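Local coordinates for protein HI_1472 (PDB 3PSH) that binds molybdate or tungstate, but not sulfate or phosphate, in the periplasm and serves the low-affinity molybdate importer MolBCA as its solute-binding protein, at residues D86-N92 with I107-S113; V214-I219 with L231-P235; N55-L59 with Y319-K324. Residue numbers count along the deposited sequence, not the author numbering.

How the contacts relate
The three contacts occupy separate parts of a two-lobed binding protein. Contact 1 joins strands 87-91 and 109-112 of one four-stranded parallel sheet. Contact 2 packs the turn after strand 211-213 on the end of helix 227-233, beside the other parallel sheet. Their centres are about 35 Å apart, on opposite sides of the chain's centre, and the molybdate lies between the lobes. Contact 3, its centre about 26 Å from contact 1 and about 34 Å from contact 2, ties the C-terminal tail to residues 55-59 of the lobe that holds contact 1 and helix 26-34. Contact 1 precedes contact 2, and both fall within the 259 residues separating the halves of contact 3.

Contact 1 (D86-N92 with I107-S113); sequences DVVFVTN and IPVVAIS
Val90, Val110 and Asn92 lose most surface where two parallel strands, 87-91 and 109-112, run with axes 4.6 Å apart and crossing at -29°. Extended throughout, Val88, Phe89 and Val90 pair in register with Val109, Val110 and Ala111 at CA-CA distances of 4.7 to 4.9 Å. The hydrogen bonds are Val88 N to Pro108 O (3.0 Å), Val110 N to Val88 O (2.8 Å), Val90 N to Val110 O (2.9 Å) and Ile112 N to Val90 O (2.9 Å); Asn92 N to Ile112 O (3.1 Å) is weak. Val90 (m) sets CG2 3.6 Å from Val109 CG1, on the face covered by helix 96-103, the helix of this right-handed beta-alpha-beta crossover. On the opposite face, Val110 (t) brings CG1 to 3.9 Å from Phe89 CE1 and CG2 to 3.7 Å from Val87 CG2, under helix 132-151. Beta-branched valine suits extended backbone and tight apolar layers. Asn92 (p), just past the strand, sets its CG 3.5 Å from Ser113 CB, and OD1 hydrogen-bonds the molybdate-binding Tyr280. Hydrogen-bonded backbone and valine packing hold the middle; polar side chains lie at the ends, Asp86 (on Asn19) first, then Thr91 (on Gln25), Asn92 and Ser113 (on Arg115) nearer the molybdate.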
ATOM      1  N   ASP A  86       0.673  10.469  22.387  1.00 11.26           N
ATOM      2  CA  ASP A  86       0.881   9.299  23.261  1.00 13.82           C
ATOM      3  C   ASP A  86       1.541   8.091  22.560  1.00 12.97           C
ATOM      4  O   ASP A  86       1.989   7.138  23.216  1.00 16.55           O
ATOM      5  CB  ASP A  86      -0.418   8.925  24.002  1.00 13.45           C
ATOM      6  CG  ASP A  86      -1.673   8.841  23.109  1.00 14.65           C
ATOM      7  OD1 ASP A  86      -1.566   8.870  21.845  1.00 13.82           O
ATOM      8  OD2 ASP A  86      -2.848   8.796  23.632  1.00 16.62           O
ATOM      9  N   VAL A  87       1.627   8.165  21.212  1.00 13.62           N
ATOM     10  CA  VAL A  87       2.384   7.156  20.424  1.00 12.83           C
ATOM     11  C   VAL A  87       2.668   7.758  19.058  1.00 12.00           C
ATOM     12  O   VAL A  87       1.861   8.566  18.636  1.00 13.54           O
ATOM     13  CB  VAL A  87       1.506   5.828  20.262  1.00 12.62           C
ATOM     14  CG1 VAL A  87       0.178   6.101  19.476  1.00 12.73           C
ATOM     15  CG2 VAL A  87       2.360   4.616  19.736  1.00 14.92           C
ATOM     16  N   VAL A  88       3.738   7.321  18.383  1.00 10.95           N
ATOM     17  CA  VAL A  88       4.089   7.660  16.971  1.00 11.53           C
ATOM     18  C   VAL A  88       4.234   6.332  16.273  1.00 12.10           C
ATOM     19  O   VAL A  88       5.045   5.472  16.720  1.00 12.50           O
ATOM     20  CB  VAL A  88       5.408   8.424  16.884  1.00 12.49           C
ATOM     21  CG1 VAL A  88       5.792   8.832  15.444  1.00 14.90           C
ATOM     22  CG2 VAL A  88       5.228   9.790  17.721  1.00 11.15           C
ATOM     23  N   PHE A  89       3.498   6.207  15.178  1.00 12.22           N
ATOM     24  CA  PHE A  89       3.723   5.100  14.241  1.00 11.08           C
ATOM     25  C   PHE A  89       4.693   5.586  13.212  1.00 13.37           C
ATOM     26  O   PHE A  89       4.532   6.667  12.722  1.00 13.05           O
ATOM     27  CB  PHE A  89       2.437   4.743  13.483  1.00  9.86           C
ATOM     28  CG  PHE A  89       1.413   4.053  14.349  1.00 12.79           C
ATOM     29  CD1 PHE A  89       1.331   2.620  14.374  1.00 14.53           C
ATOM     30  CD2 PHE A  89       0.519   4.817  15.092  1.00 14.71           C
ATOM     31  CE1 PHE A  89       0.328   1.985  15.224  1.00 12.36           C
ATOM     32  CE2 PHE A  89      -0.478   4.180  15.890  1.00 17.56           C
ATOM     33  CZ  PHE A  89      -0.567   2.770  15.883  1.00 14.10           C
ATOM     34  N   VAL A  90       5.714   4.762  12.972  1.00 12.91           N
ATOM     35  CA  VAL A  90       6.693   5.097  11.914  1.00 13.32           C
ATOM     36  C   VAL A  90       6.712   3.949  10.910  1.00 13.14           C
ATOM     37  O   VAL A  90       6.363   2.801  11.265  1.00 13.24           O
ATOM     38  CB  VAL A  90       8.134   5.367  12.495  1.00 13.33           C
ATOM     39  CG1 VAL A  90       8.014   6.582  13.490  1.00 13.02           C
ATOM     40  CG2 VAL A  90       8.821   4.108  13.124  1.00 12.37           C
ATOM     41  N   THR A  91       7.255   4.206   9.705  1.00 12.73           N
ATOM     42  CA  THR A  91       7.502   3.104   8.728  1.00 12.01           C
ATOM     43  C   THR A  91       8.726   2.268   9.185  1.00 12.31           C
ATOM     44  O   THR A  91       9.682   2.759   9.805  1.00 13.39           O
ATOM     45  CB  THR A  91       7.671   3.717   7.350  1.00 14.94           C
ATOM     46  OG1 THR A  91       7.496   2.714   6.324  1.00 13.82           O
ATOM     47  CG2 THR A  91       8.958   4.503   7.201  1.00 15.13           C
ATOM     48  N   ASN A  92       8.741   1.004   8.721  1.00 12.36           N
ATOM     49  CA  ASN A  92       9.755   0.094   9.112  1.00 14.40           C
ATOM     50  C   ASN A  92      11.165   0.519   8.758  1.00 14.20           C
ATOM     51  O   ASN A  92      12.076   0.191   9.455  1.00 15.05           O
ATOM     52  CB  ASN A  92       9.477  -1.306   8.569  1.00 15.29           C
ATOM     53  CG  ASN A  92       9.357  -1.299   7.054  1.00 19.01           C
ATOM     54  OD1 ASN A  92       8.451  -0.624   6.472  1.00 16.19           O
ATOM     55  ND2 ASN A  92      10.330  -1.893   6.420  1.00 18.87           N
ATOM     56  N   ILE A 107       8.600   9.208  23.899  1.00 14.47           N
ATOM     57  CA  ILE A 107       7.325   8.960  23.296  1.00 15.04           C
ATOM     58  C   ILE A 107       7.461   7.541  22.658  1.00 16.53           C
ATOM     59  O   ILE A 107       8.448   7.297  21.938  1.00 15.47           O
ATOM     60  CB  ILE A 107       7.020   9.925  22.174  1.00 15.68           C
ATOM     61  CG1 ILE A 107       6.826  11.359  22.687  1.00 13.35           C
ATOM     62  CG2 ILE A 107       5.748   9.564  21.509  1.00 12.91           C
ATOM     63  CD1 ILE A 107       7.051  12.366  21.502  1.00 16.32           C
ATOM     64  N   PRO A 108       6.510   6.639  22.932  1.00 15.58           N
ATOM     65  CA  PRO A 108       6.594   5.244  22.384  1.00 14.38           C
ATOM     66  C   PRO A 108       6.506   5.340  20.826  1.00 12.79           C
ATOM     67  O   PRO A 108       5.768   6.152  20.273  1.00 11.87           O
ATOM     68  CB  PRO A 108       5.314   4.534  22.960  1.00 13.43           C
ATOM     69  CG  PRO A 108       4.886   5.473  24.075  1.00 18.01           C
ATOM     70  CD  PRO A 108       5.296   6.838  23.736  1.00 13.94           C
ATOM     71  N   VAL A 109       7.236   4.441  20.175  1.00 13.06           N
ATOM     72  CA  VAL A 109       7.255   4.364  18.718  1.00 12.38           C
ATOM     73  C   VAL A 109       6.862   2.929  18.279  1.00 11.02           C
ATOM     74  O   VAL A 109       7.369   1.948  18.846  1.00 14.55           O
ATOM     75  CB  VAL A 109       8.739   4.538  18.248  1.00 11.33           C
ATOM     76  CG1 VAL A 109       8.909   4.144  16.673  1.00 12.06           C
ATOM     77  CG2 VAL A 109       9.198   5.971  18.420  1.00 11.32           C
ATOM     78  N   VAL A 110       5.992   2.846  17.274  1.00 10.91           N
ATOM     79  CA  VAL A 110       5.534   1.560  16.805  1.00 10.59           C
ATOM     80  C   VAL A 110       5.773   1.555  15.290  1.00 12.13           C
ATOM     81  O   VAL A 110       5.227   2.403  14.567  1.00 13.44           O
ATOM     82  CB  VAL A 110       4.030   1.389  16.996  1.00 12.19           C
ATOM     83  CG1 VAL A 110       3.492   0.005  16.381  1.00 12.89           C
ATOM     84  CG2 VAL A 110       3.725   1.383  18.479  1.00  9.88           C
ATOM     85  N   ALA A 111       6.715   0.683  14.902  1.00 12.89           N
ATOM     86  CA  ALA A 111       7.188   0.564  13.453  1.00 14.36           C
ATOM     87  C   ALA A 111       6.294  -0.426  12.719  1.00 15.04           C
ATOM     88  O   ALA A 111       5.939  -1.554  13.293  1.00 16.10           O
ATOM     89  CB  ALA A 111       8.660   0.105  13.448  1.00 12.59           C
ATOM     90  N   ILE A 112       5.819  -0.011  11.552  1.00 12.32           N
ATOM     91  CA  ILE A 112       4.911  -0.874  10.802  1.00 11.85           C
ATOM     92  C   ILE A 112       5.545  -1.158   9.421  1.00 11.93           C
ATOM     93  O   ILE A 112       5.957  -0.267   8.715  1.00 13.86           O
ATOM     94  CB  ILE A 112       3.572  -0.177  10.603  1.00 11.63           C
ATOM     95  CG1 ILE A 112       2.811  -0.014  11.946  1.00 12.20           C
ATOM     96  CG2 ILE A 112       2.651  -1.003   9.549  1.00 13.89           C
ATOM     97  CD1 ILE A 112       2.311  -1.308  12.697  1.00 12.98           C
ATOM     98  N   SER A 113       5.577  -2.458   9.092  1.00 13.63           N
ATOM     99  CA  SER A 113       6.118  -2.841   7.797  1.00 12.96           C
ATOM    100  C   SER A 113       5.026  -3.508   6.959  1.00 12.38           C
ATOM    101  O   SER A 113       5.262  -3.646   5.753  1.00 14.73           O
ATOM    102  CB  SER A 113       7.186  -3.926   7.937  1.00 15.13           C
ATOM    103  OG  SER A 113       6.633  -5.071   8.531  1.00 13.04           O
TER

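Contact 2 (V214-I219 with L231-P235); sequences VAAATI and LEWNP
Trp233 lays its indole against the turn 214-219, one ring face on Ala215, whose CA stands 3.9 Å from the centroid of the six-membered ring and only 12° off its normal, a CH-pi contact. The tryptophan (chi1 m, chi2 -35°) is the last residue of helix 227-233, and Val214 is its nearest backbone neighbour, at a CA-CA distance of 6.2 Å. Residues 214-217 have helical phi/psi angles; Ile219 N bonds Ala215 O at 2.9 Å, curling the turn around the ring. Ala215 is small enough for its backbone to approach the indole, with CB 3.9 Å from Trp233 CH2. Val214 (m) packs CG2 3.6 Å from Trp233 CB and CG1 4.4 Å from Pro235 CB. Ile219 (m, m) reaches Trp233 CH2 with CG1 at 3.6 Å, and the Thr218 hydroxyl oxygen OG1 lies at the ring edge, 3.3 Å from CZ2, where the turn meets solvent. Asn234, with positive phi (49°), breaks the helix and sends the chain into Pro235, which, like Val214 and Trp233, rests on Tyr187 of strand 184-188. Such packing is typical of an alpha/beta lobe, where a connecting helix ends over its parallel sheet and turns toward the next strand, here 237-240.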
ATOM      1  N   VAL A 214       7.128  -7.262 -15.241  1.00 15.51           N
ATOM      2  CA  VAL A 214       8.345  -7.457 -16.075  1.00 17.81           C
ATOM      3  C   VAL A 214       9.666  -7.004 -15.406  1.00 17.83           C
ATOM      4  O   VAL A 214      10.717  -7.579 -15.707  1.00 19.91           O
ATOM      5  CB  VAL A 214       8.184  -6.774 -17.448  1.00 16.50           C
ATOM      6  CG1 VAL A 214       6.902  -7.266 -18.052  1.00 17.96           C
ATOM      7  CG2 VAL A 214       8.075  -5.261 -17.306  1.00 18.17           C
ATOM      8  N   ALA A 215       9.582  -6.029 -14.493  1.00 16.87           N
ATOM      9  CA  ALA A 215      10.790  -5.415 -13.847  1.00 17.96           C
ATOM     10  C   ALA A 215      11.340  -6.313 -12.718  1.00 18.94           C
ATOM     11  O   ALA A 215      12.515  -6.139 -12.333  1.00 19.73           O
ATOM     12  CB  ALA A 215      10.436  -4.119 -13.249  1.00 16.32           C
ATOM     13  N   ALA A 216      10.535  -7.246 -12.193  1.00 18.51           N
ATOM     14  CA  ALA A 216      10.869  -7.896 -10.906  1.00 20.11           C
ATOM     15  C   ALA A 216      12.018  -8.907 -10.918  1.00 21.85           C
ATOM     16  O   ALA A 216      12.566  -9.282  -9.843  1.00 21.35           O
ATOM     17  CB  ALA A 216       9.647  -8.545 -10.355  1.00 18.90           C
ATOM     18  N   ALA A 217      12.347  -9.437 -12.092  1.00 21.93           N
ATOM     19  CA  ALA A 217      13.533 -10.291 -12.249  1.00 23.35           C
ATOM     20  C   ALA A 217      14.911  -9.611 -12.159  1.00 22.50           C
ATOM     21  O   ALA A 217      15.935 -10.328 -11.925  1.00 23.69           O
ATOM     22  CB  ALA A 217      13.436 -11.022 -13.558  1.00 21.82           C
ATOM     23  N   THR A 218      14.981  -8.297 -12.432  1.00 22.16           N
ATOM     24  CA  THR A 218      16.261  -7.564 -12.642  1.00 21.73           C
ATOM     25  C   THR A 218      16.380  -6.294 -11.732  1.00 23.05           C
ATOM     26  O   THR A 218      17.477  -5.833 -11.452  1.00 22.20           O
ATOM     27  CB  THR A 218      16.619  -7.239 -14.172  1.00 23.37           C
ATOM     28  OG1 THR A 218      15.738  -6.247 -14.702  1.00 23.28           O
ATOM     29  CG2 THR A 218      16.575  -8.477 -15.126  1.00 27.29           C
ATOM     30  N   ILE A 219      15.235  -5.807 -11.249  1.00 19.92           N
ATOM     31  CA  ILE A 219      15.175  -4.663 -10.340  1.00 19.67           C
ATOM     32  C   ILE A 219      14.803  -5.100  -8.964  1.00 19.27           C
ATOM     33  O   ILE A 219      13.947  -5.922  -8.734  1.00 18.17           O
ATOM     34  CB  ILE A 219      14.194  -3.521 -10.860  1.00 19.44           C
ATOM     35  CG1 ILE A 219      14.447  -3.150 -12.336  1.00 16.85           C
ATOM     36  CG2 ILE A 219      14.379  -2.212 -10.026  1.00 17.93           C
ATOM     37  CD1 ILE A 219      15.922  -2.696 -12.643  1.00 20.71           C
ATOM     38  N   LEU A 231      11.869  -0.412 -22.840  1.00 22.12           N
ATOM     39  CA  LEU A 231      11.745  -0.837 -24.269  1.00 22.85           C
ATOM     40  C   LEU A 231      12.165  -2.294 -24.434  1.00 22.50           C
ATOM     41  O   LEU A 231      11.507  -3.051 -25.159  1.00 21.30           O
ATOM     42  CB  LEU A 231      12.656   0.025 -25.104  1.00 22.22           C
ATOM     43  CG  LEU A 231      12.362   1.526 -25.247  1.00 23.90           C
ATOM     44  CD1 LEU A 231      13.499   2.269 -26.052  1.00 23.80           C
ATOM     45  CD2 LEU A 231      10.996   1.770 -25.881  1.00 21.05           C
ATOM     46  N   GLU A 232      13.235  -2.671 -23.744  1.00 20.44           N
ATOM     47  CA  GLU A 232      13.715  -4.088 -23.670  1.00 22.80           C
ATOM     48  C   GLU A 232      12.655  -5.053 -23.076  1.00 22.28           C
ATOM     49  O   GLU A 232      12.399  -6.147 -23.590  1.00 22.33           O
ATOM     50  CB  GLU A 232      15.094  -4.194 -22.986  1.00 23.00           C
ATOM     51  CG  GLU A 232      16.212  -3.692 -23.959  1.00 27.28           C
ATOM     52  CD  GLU A 232      17.620  -3.502 -23.329  1.00 35.04           C
ATOM     53  OE1 GLU A 232      18.008  -4.255 -22.415  1.00 27.43           O
ATOM     54  OE2 GLU A 232      18.385  -2.597 -23.782  1.00 34.74           O
ATOM     55  N   TRP A 233      11.992  -4.614 -22.002  1.00 19.23           N
ATOM     56  CA  TRP A 233      10.980  -5.406 -21.337  1.00 20.09           C
ATOM     57  C   TRP A 233       9.741  -5.488 -22.211  1.00 20.23           C
ATOM     58  O   TRP A 233       9.101  -6.521 -22.263  1.00 20.20           O
ATOM     59  CB  TRP A 233      10.576  -4.826 -19.918  1.00 18.50           C
ATOM     60  CG  TRP A 233      11.656  -5.016 -18.899  1.00 20.36           C
ATOM     61  CD1 TRP A 233      12.532  -6.080 -18.788  1.00 23.24           C
ATOM     62  CD2 TRP A 233      11.955  -4.121 -17.820  1.00 21.64           C
ATOM     63  NE1 TRP A 233      13.360  -5.883 -17.706  1.00 23.03           N
ATOM     64  CE2 TRP A 233      13.068  -4.675 -17.133  1.00 18.60           C
ATOM     65  CE3 TRP A 233      11.451  -2.866 -17.420  1.00 23.88           C
ATOM     66  CZ2 TRP A 233      13.676  -4.013 -16.018  1.00 18.06           C
ATOM     67  CZ3 TRP A 233      12.063  -2.217 -16.278  1.00 20.20           C
ATOM     68  CH2 TRP A 233      13.170  -2.797 -15.641  1.00 16.16           C
ATOM     69  N   ASN A 234       9.469  -4.395 -22.914  1.00 20.03           N
ATOM     70  CA  ASN A 234       8.359  -4.395 -23.852  1.00 18.55           C
ATOM     71  C   ASN A 234       7.011  -4.956 -23.258  1.00 16.05           C
ATOM     72  O   ASN A 234       6.424  -5.961 -23.706  1.00 17.19           O
ATOM     73  CB  ASN A 234       8.736  -5.106 -25.211  1.00 18.76           C
ATOM     74  CG  ASN A 234       7.703  -4.767 -26.248  1.00 22.86           C
ATOM     75  OD1 ASN A 234       7.188  -3.634 -26.226  1.00 20.95           O
ATOM     76  ND2 ASN A 234       7.368  -5.721 -27.137  1.00 29.68           N
ATOM     77  N   PRO A 235       6.514  -4.336 -22.185  1.00 17.34           N
ATOM     78  CA  PRO A 235       5.373  -4.905 -21.540  1.00 15.81           C
ATOM     79  C   PRO A 235       4.152  -4.815 -22.415  1.00 14.40           C
ATOM     80  O   PRO A 235       4.006  -3.821 -23.183  1.00 18.89           O
ATOM     81  CB  PRO A 235       5.130  -3.963 -20.340  1.00 16.24           C
ATOM     82  CG  PRO A 235       5.903  -2.588 -20.752  1.00 17.27           C
ATOM     83  CD  PRO A 235       7.096  -3.180 -21.438  1.00 17.12           C
TER

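Contact 3 (N55-L59 with Y319-K324); sequences NYVRL and YRTSYK
Neither half of this contact is regular secondary structure: residues 56-59 have helical phi/psi angles in a short turn, with Arg58 N on Asn55 O (2.9 Å) and Leu59 N on Tyr56 O (2.8 Å), while 321-324 is extended after Arg320, whose positive phi (57°) ends helix 307-319. The nearest CA pair is Leu59 and Tyr319, 6.3 Å apart. Arg58 (t, t, p, chi4 87°) runs out straight and then bends, so that NH2 donates to Ser322 O at 2.8 Å and 171°, and Lys324 CB lies over the guanidinium face, 3.6 Å from Arg58 CZ. Arginine suits this place because its long chain reaches a backbone carbonyl and its planar guanidinium offers a flat face. Water 1 accepts from Arg58 NH2 (2.8 Å) and Lys324 N (3.0 Å). The contact fastens the C-terminal tail of this periplasmic binding protein to the lobe that contains helix 26-34. Leu59 (m, t) points CD1 at the face of Tyr319, 4.1 Å from the ring centroid in a CH-pi contact, and places CD2 3.8 Å from Thr321 CG2. Tyr319 (m) and Tyr56 (t) turn their hydroxyls to a shared partner, Asn30 OD1 of helix 26-34. Leu59 O receives two water bonds: water 2 (2.8 Å) also donates to Tyr319 O (2.7 Å), and water 3 (2.9 Å) accepts from Arg320 NH2 (2.8 Å).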
ATOM      1  N   ASN A  55      -7.303  12.780  -3.898  1.00 16.90           N
ATOM      2  CA  ASN A  55      -8.706  12.613  -3.553  1.00 17.39           C
ATOM      3  C   ASN A  55      -8.903  11.902  -2.197  1.00 17.02           C
ATOM      4  O   ASN A  55     -10.063  11.724  -1.764  1.00 15.74           O
ATOM      5  CB  ASN A  55      -9.479  11.864  -4.637  1.00 17.47           C
ATOM      6  CG  ASN A  55      -9.399  12.602  -5.988  1.00 21.23           C
ATOM      7  OD1 ASN A  55      -9.683  13.800  -6.038  1.00 19.46           O
ATOM      8  ND2 ASN A  55      -9.065  11.891  -7.062  1.00 20.03           N
ATOM      9  N   TYR A  56      -7.771  11.507  -1.583  1.00 16.43           N
ATOM     10  CA  TYR A  56      -7.888  10.788  -0.283  1.00 15.90           C
ATOM     11  C   TYR A  56      -8.709  11.577   0.749  1.00 16.86           C
ATOM     12  O   TYR A  56      -9.461  11.022   1.551  1.00 15.81           O
ATOM     13  CB  TYR A  56      -6.523  10.463   0.338  1.00 17.75           C
ATOM     14  CG  TYR A  56      -6.740   9.378   1.368  1.00 12.46           C
ATOM     15  CD1 TYR A  56      -6.808   8.032   0.914  1.00 14.19           C
ATOM     16  CD2 TYR A  56      -6.771   9.637   2.737  1.00 13.74           C
ATOM     17  CE1 TYR A  56      -7.032   6.921   1.777  1.00 13.32           C
ATOM     18  CE2 TYR A  56      -7.003   8.609   3.605  1.00 13.68           C
ATOM     19  CZ  TYR A  56      -7.109   7.232   3.163  1.00 15.39           C
ATOM     20  OH  TYR A  56      -7.270   6.288   4.133  1.00 16.05           O
ATOM     21  N   VAL A  57      -8.561  12.902   0.699  1.00 16.61           N
ATOM     22  CA  VAL A  57      -9.151  13.827   1.687  1.00 19.42           C
ATOM     23  C   VAL A  57     -10.690  13.676   1.561  1.00 18.21           C
ATOM     24  O   VAL A  57     -11.446  13.926   2.534  1.00 19.57           O
ATOM     25  CB  VAL A  57      -8.621  15.281   1.398  1.00 18.58           C
ATOM     26  CG1 VAL A  57      -9.283  15.806   0.104  1.00 17.98           C
ATOM     27  CG2 VAL A  57      -8.838  16.252   2.604  1.00 21.62           C
ATOM     28  N   ARG A  58     -11.192  13.186   0.436  1.00 17.01           N
ATOM     29  CA  ARG A  58     -12.602  12.952   0.354  1.00 17.96           C
ATOM     30  C   ARG A  58     -13.110  11.899   1.368  1.00 17.86           C
ATOM     31  O   ARG A  58     -14.285  11.944   1.838  1.00 19.70           O
ATOM     32  CB  ARG A  58     -13.066  12.552  -1.049  1.00 20.77           C
ATOM     33  CG  ARG A  58     -14.609  12.460  -1.124  1.00 21.49           C
ATOM     34  CD  ARG A  58     -15.084  12.036  -2.516  1.00 24.68           C
ATOM     35  NE  ARG A  58     -14.823  10.597  -2.659  1.00 22.97           N
ATOM     36  CZ  ARG A  58     -15.712   9.678  -2.259  1.00 26.83           C
ATOM     37  NH1 ARG A  58     -16.853  10.029  -1.676  1.00 26.39           N
ATOM     38  NH2 ARG A  58     -15.444   8.412  -2.367  1.00 23.65           N
ATOM     39  N   LEU A  59     -12.293  10.884   1.625  1.00 15.91           N
ATOM     40  CA  LEU A  59     -12.650   9.733   2.445  1.00 15.82           C
ATOM     41  C   LEU A  59     -12.344  10.079   3.922  1.00 17.28           C
ATOM     42  O   LEU A  59     -12.910   9.486   4.852  1.00 19.79           O
ATOM     43  CB  LEU A  59     -11.755   8.538   2.060  1.00 16.05           C
ATOM     44  CG  LEU A  59     -11.864   8.109   0.537  1.00 15.44           C
ATOM     45  CD1 LEU A  59     -10.692   7.066   0.156  1.00 13.32           C
ATOM     46  CD2 LEU A  59     -13.217   7.582   0.108  1.00 16.61           C
ATOM     47  N   TYR A 319     -14.848   2.752   4.728  1.00 15.76           N
ATOM     48  CA  TYR A 319     -14.649   4.201   4.575  1.00 15.31           C
ATOM     49  C   TYR A 319     -15.864   5.017   4.929  1.00 17.18           C
ATOM     50  O   TYR A 319     -15.783   6.214   4.863  1.00 19.44           O
ATOM     51  CB  TYR A 319     -14.208   4.566   3.142  1.00 13.56           C
ATOM     52  CG  TYR A 319     -12.811   4.079   2.757  1.00 16.17           C
ATOM     53  CD1 TYR A 319     -11.658   4.618   3.389  1.00 15.32           C
ATOM     54  CD2 TYR A 319     -12.644   3.093   1.745  1.00 12.72           C
ATOM     55  CE1 TYR A 319     -10.349   4.224   3.011  1.00 13.21           C
ATOM     56  CE2 TYR A 319     -11.312   2.738   1.315  1.00 13.10           C
ATOM     57  CZ  TYR A 319     -10.206   3.239   1.998  1.00 15.28           C
ATOM     58  OH  TYR A 319      -8.953   2.932   1.570  1.00 16.51           O
ATOM     59  N   ARG A 320     -16.964   4.360   5.291  1.00 14.73           N
ATOM     60  CA  ARG A 320     -18.241   4.989   5.752  1.00 16.87           C
ATOM     61  C   ARG A 320     -18.793   5.985   4.674  1.00 17.38           C
ATOM     62  O   ARG A 320     -19.478   7.040   4.953  1.00 18.97           O
ATOM     63  CB  ARG A 320     -17.996   5.671   7.139  1.00 16.49           C
ATOM     64  CG  ARG A 320     -17.404   4.787   8.168  1.00 17.16           C
ATOM     65  CD  ARG A 320     -16.835   5.635   9.359  1.00 13.49           C
ATOM     66  NE  ARG A 320     -15.567   6.243   8.888  1.00 15.77           N
ATOM     67  CZ  ARG A 320     -14.364   5.616   8.787  1.00 14.57           C
ATOM     68  NH1 ARG A 320     -14.215   4.319   8.973  1.00 17.94           N
ATOM     69  NH2 ARG A 320     -13.332   6.317   8.351  1.00 16.86           N
ATOM     70  N   THR A 321     -18.487   5.668   3.423  1.00 16.59           N
ATOM     71  CA  THR A 321     -18.990   6.446   2.299  1.00 19.51           C
ATOM     72  C   THR A 321     -19.048   5.563   1.033  1.00 20.83           C
ATOM     73  O   THR A 321     -18.611   4.413   1.076  1.00 19.51           O
ATOM     74  CB  THR A 321     -18.173   7.740   2.032  1.00 20.51           C
ATOM     75  OG1 THR A 321     -18.960   8.551   1.140  1.00 22.37           O
ATOM     76  CG2 THR A 321     -16.794   7.492   1.462  1.00 21.31           C
ATOM     77  N   SER A 322     -19.682   6.056  -0.011  1.00 22.01           N
ATOM     78  CA  SER A 322     -19.576   5.369  -1.318  1.00 23.49           C
ATOM     79  C   SER A 322     -18.245   5.590  -2.044  1.00 22.60           C
ATOM     80  O   SER A 322     -17.502   6.557  -1.760  1.00 21.17           O
ATOM     81  CB  SER A 322     -20.750   5.765  -2.226  1.00 23.21           C
ATOM     82  OG  SER A 322     -20.620   7.125  -2.514  1.00 27.33           O
ATOM     83  N   TYR A 323     -17.948   4.692  -3.005  1.00 19.18           N
ATOM     84  CA  TYR A 323     -16.869   4.943  -3.979  1.00 19.49           C
ATOM     85  C   TYR A 323     -17.286   5.928  -5.060  1.00 19.89           C
ATOM     86  O   TYR A 323     -18.433   5.893  -5.600  1.00 23.06           O
ATOM     87  CB  TYR A 323     -16.371   3.592  -4.587  1.00 16.67           C
ATOM     88  CG  TYR A 323     -15.463   3.743  -5.783  1.00 15.03           C
ATOM     89  CD1 TYR A 323     -14.050   4.145  -5.667  1.00 17.35           C
ATOM     90  CD2 TYR A 323     -15.935   3.408  -7.036  1.00 21.00           C
ATOM     91  CE1 TYR A 323     -13.214   4.229  -6.814  1.00 18.91           C
ATOM     92  CE2 TYR A 323     -15.085   3.510  -8.188  1.00 20.54           C
ATOM     93  CZ  TYR A 323     -13.759   3.830  -8.091  1.00 18.14           C
ATOM     94  OH  TYR A 323     -12.985   3.994  -9.235  1.00 21.78           O
ATOM     95  N   LYS A 324     -16.357   6.820  -5.373  1.00 21.61           N
ATOM     96  CA  LYS A 324     -16.500   7.820  -6.388  1.00 22.60           C
ATOM     97  C   LYS A 324     -15.386   7.670  -7.409  1.00 22.82           C
ATOM     98  O   LYS A 324     -14.248   7.964  -7.085  1.00 20.99           O
ATOM     99  CB  LYS A 324     -16.435   9.243  -5.736  1.00 23.82           C
ATOM    100  CG  LYS A 324     -16.872  10.365  -6.663  1.00 29.87           C
ATOM    101  CD  LYS A 324     -17.099  11.655  -5.872  1.00 38.70           C
ATOM    102  CE  LYS A 324     -17.720  12.769  -6.712  1.00 39.65           C
ATOM    103  NZ  LYS A 324     -16.579  13.577  -7.264  1.00 41.89           N
TER
HETATM  104  O   HOH W   1     -13.626   7.428  -4.219  1.00 20.41           O
HETATM  105  O   HOH W   2     -15.650   8.894   5.029  1.00 17.88           O
HETATM  106  O   HOH W   3     -12.788   9.024   7.743  1.00 22.93           O